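PDB 2PFZ: putative exported protein from Bordetella pertussis Tohama I, which binds pyroglutamic acid as an extracytoplasmic solute receptor and probably hands it to a tripartite ATP-independent periplasmic transporter. Local coordinates for residues W119-F125 with Y179-T185. Residues are numbered along the deposited sequence; the frame is centred on the assembly and turned at random.
Sequences WPPQGIF and YMSSGST. With PCA (pyroglutamic acid), chain B.
F125 lies over the ring of Y179 in an offset stack, centroids 4.7 Å apart and planes 24° from parallel, with F125 CD2 over the tyrosine face, displaced toward its rim. Both side chains leave the strands on the same face of the sheet, and with CG of Y179 lying between its backbone N and carbonyl carbon (chi1 68°) the two run side by side; the Y179 hydroxyl is hydrogen-bonded to T191. At the edge of the phenylalanine, CZ meets S182 O in the ring plane at 3.2 Å. Beneath the rings the backbones are closely laced: G123 and S181, like F125 and Y179, exchange paired N-H...O=C bonds, the shortest from F125 N to Y179 O (2.7 Å). On the reverse face I124 CG1 packs on M180 CG. These are adjacent antiparallel strands in the mixed sheet of one lobe of a DctP-type periplasmic binding protein, and where they part the pocket begins. There direct contacts are fewer, such as P120 CD on S182 CB (3.7 Å), and pyroglutamic acid spans much of the gap, lying over one face of the W119 indole. S182 OG donates to PCA OE (2.7 Å) and also N-caps the helix by accepting from T185 N in a nearly straight bond (N-H...O 176°). S181 OG donates to PCA OXT, whereas T185 OG1 accepts from PCA N (2.6 Å); R142 adds another hydrogen bond to the ligand. Farther out, a water donates to P121 O and accepts from G183 N (2.8 Å), bridging the diverging segments.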
loop_
_atom_site.group_PDB
_atom_site.type_symbol
_atom_site.label_atom_id
_atom_site.label_comp_id
_atom_site.label_asym_id
_atom_site.label_seq_id
_atom_site.Cartn_x
_atom_site.Cartn_y
_atom_site.Cartn_z
ATOM N N TRP A 119 3.269 -1.099 3.525
ATOM C CA TRP A 119 4.421 -1.226 2.634
ATOM C C TRP A 119 5.570 -0.428 3.274
ATOM O O TRP A 119 5.332 0.434 4.120
ATOM C CB TRP A 119 4.101 -0.582 1.278
ATOM C CG TRP A 119 3.214 -1.385 0.351
ATOM C CD1 TRP A 119 1.853 -1.358 0.287
ATOM C CD2 TRP A 119 3.652 -2.266 -0.671
ATOM N NE1 TRP A 119 1.400 -2.179 -0.721
ATOM C CE2 TRP A 119 2.491 -2.771 -1.317
ATOM C CE3 TRP A 119 4.907 -2.712 -1.090
ATOM C CZ2 TRP A 119 2.560 -3.669 -2.374
ATOM C CZ3 TRP A 119 4.975 -3.613 -2.138
ATOM C CH2 TRP A 119 3.807 -4.074 -2.778
ATOM N N PRO A 120 6.824 -0.710 2.870
ATOM C CA PRO A 120 7.966 0.081 3.372
ATOM C C PRO A 120 7.942 1.569 2.957
ATOM O O PRO A 120 7.174 1.975 2.072
ATOM C CB PRO A 120 9.169 -0.658 2.801
ATOM C CG PRO A 120 8.606 -2.112 2.542
ATOM C CD PRO A 120 7.270 -1.822 2.012
ATOM N N PRO A 121 8.748 2.402 3.644
ATOM C CA PRO A 121 8.725 3.842 3.379
ATOM C C PRO A 121 9.056 4.191 1.939
ATOM O O PRO A 121 9.960 3.594 1.343
ATOM C CB PRO A 121 9.783 4.380 4.339
ATOM C CG PRO A 121 9.783 3.374 5.471
ATOM C CD PRO A 121 9.692 2.073 4.739
ATOM N N GLN A 122 8.292 5.111 1.385
ATOM C CA GLN A 122 8.322 5.344 -0.058
ATOM C C GLN A 122 9.392 6.314 -0.477
ATOM O O GLN A 122 9.448 7.435 0.036
ATOM C CB GLN A 122 6.980 5.861 -0.534
ATOM C CG GLN A 122 5.827 4.928 -0.110
ATOM C CD GLN A 122 5.655 3.691 -0.974
ATOM O OE1 GLN A 122 5.880 2.557 -0.524
ATOM N NE2 GLN A 122 5.214 3.886 -2.182
ATOM N N GLY A 123 10.191 5.894 -1.463
ATOM C CA GLY A 123 11.255 6.745 -1.989
ATOM C C GLY A 123 11.055 6.973 -3.464
ATOM O O GLY A 123 10.089 6.485 -4.046
ATOM N N ILE A 124 11.966 7.723 -4.070
ATOM C CA ILE A 124 11.855 8.093 -5.478
ATOM C C ILE A 124 12.899 7.362 -6.246
ATOM O O ILE A 124 14.102 7.536 -5.982
ATOM C CB ILE A 124 12.117 9.602 -5.724
ATOM C CG1 ILE A 124 11.361 10.465 -4.705
ATOM C CG2 ILE A 124 11.710 9.967 -7.173
ATOM C CD1 ILE A 124 11.901 11.928 -4.613
ATOM N N PHE A 125 12.444 6.547 -7.195
ATOM C CA PHE A 125 13.315 5.885 -8.170
ATOM C C PHE A 125 13.502 6.837 -9.348
ATOM O O PHE A 125 12.526 7.215 -9.983
ATOM C CB PHE A 125 12.680 4.592 -8.694
ATOM C CG PHE A 125 12.614 3.480 -7.671
ATOM C CD1 PHE A 125 13.715 2.626 -7.469
ATOM C CD2 PHE A 125 11.458 3.291 -6.908
ATOM C CE1 PHE A 125 13.661 1.572 -6.517
ATOM C CE2 PHE A 125 11.383 2.238 -5.947
ATOM C CZ PHE A 125 12.486 1.392 -5.749
ATOM N N TYR A 179 9.586 6.830 -10.600
ATOM C CA TYR A 179 8.405 6.637 -9.777
ATOM C C TYR A 179 8.694 6.655 -8.269
ATOM O O TYR A 179 9.827 6.502 -7.843
ATOM C CB TYR A 179 7.648 5.359 -10.159
ATOM C CG TYR A 179 8.307 4.042 -9.863
ATOM C CD1 TYR A 179 9.282 3.521 -10.717
ATOM C CD2 TYR A 179 7.906 3.262 -8.763
ATOM C CE1 TYR A 179 9.873 2.289 -10.461
ATOM C CE2 TYR A 179 8.510 2.044 -8.494
ATOM C CZ TYR A 179 9.492 1.553 -9.352
ATOM O OH TYR A 179 10.083 0.315 -9.123
ATOM N N MET A 180 7.648 6.832 -7.468
ATOM C CA MET A 180 7.765 6.582 -6.029
ATOM C C MET A 180 7.140 5.250 -5.645
ATOM O O MET A 180 6.086 4.888 -6.162
ATOM C CB MET A 180 7.222 7.722 -5.192
ATOM C CG MET A 180 8.084 8.986 -5.310
ATOM S SD MET A 180 7.521 10.344 -4.285
ATOM C CE MET A 180 8.091 9.809 -2.675
ATOM N N SER A 181 7.878 4.500 -4.824
ATOM C CA SER A 181 7.475 3.179 -4.308
ATOM C C SER A 181 8.502 2.741 -3.256
ATOM O O SER A 181 9.331 3.543 -2.810
ATOM C CB SER A 181 7.430 2.128 -5.417
ATOM O OG SER A 181 6.785 0.942 -4.967
ATOM N N SER A 182 8.438 1.460 -2.876
ATOM C CA SER A 182 9.275 0.885 -1.841
ATOM C C SER A 182 10.495 0.207 -2.480
ATOM O O SER A 182 10.508 -0.037 -3.684
ATOM C CB SER A 182 8.477 -0.143 -1.054
ATOM O OG SER A 182 7.899 -1.104 -1.931
ATOM N N GLY A 183 11.522 -0.063 -1.675
ATOM C CA GLY A 183 12.631 -0.910 -2.105
ATOM C C GLY A 183 12.131 -2.283 -2.528
ATOM O O GLY A 183 12.685 -2.889 -3.455
ATOM N N SER A 184 11.114 -2.773 -1.812
ATOM C CA SER A 184 10.405 -4.024 -2.126
ATOM C C SER A 184 10.043 -4.110 -3.611
ATOM O O SER A 184 10.536 -4.982 -4.328
ATOM C CB SER A 184 9.145 -4.143 -1.257
ATOM O OG SER A 184 8.276 -5.188 -1.702
ATOM N N THR A 185 9.194 -3.199 -4.059
ATOM C CA THR A 185 8.756 -3.117 -5.467
ATOM C C THR A 185 9.907 -2.912 -6.429
ATOM O O THR A 185 9.972 -3.574 -7.479
ATOM C CB THR A 185 7.673 -2.058 -5.665
ATOM O OG1 THR A 185 6.511 -2.465 -4.952
ATOM C CG2 THR A 185 7.315 -1.912 -7.141
HETATM N N PCA B . 4.686 -0.884 -4.010
HETATM C CA PCA B . 3.337 -0.881 -4.609
HETATM C CB PCA B . 2.408 0.076 -3.863
HETATM C CG PCA B . 3.249 0.720 -2.777
HETATM C CD PCA B . 4.581 0.041 -2.905
HETATM O OE PCA B . 5.513 0.220 -2.107
HETATM C C PCA B . 3.489 -0.361 -6.020
HETATM O O PCA B . 2.613 -0.535 -6.877
HETATM O OXT PCA B . 4.526 0.256 -6.313
HETATM O O HOH W 1 11.516 1.153 0.892
#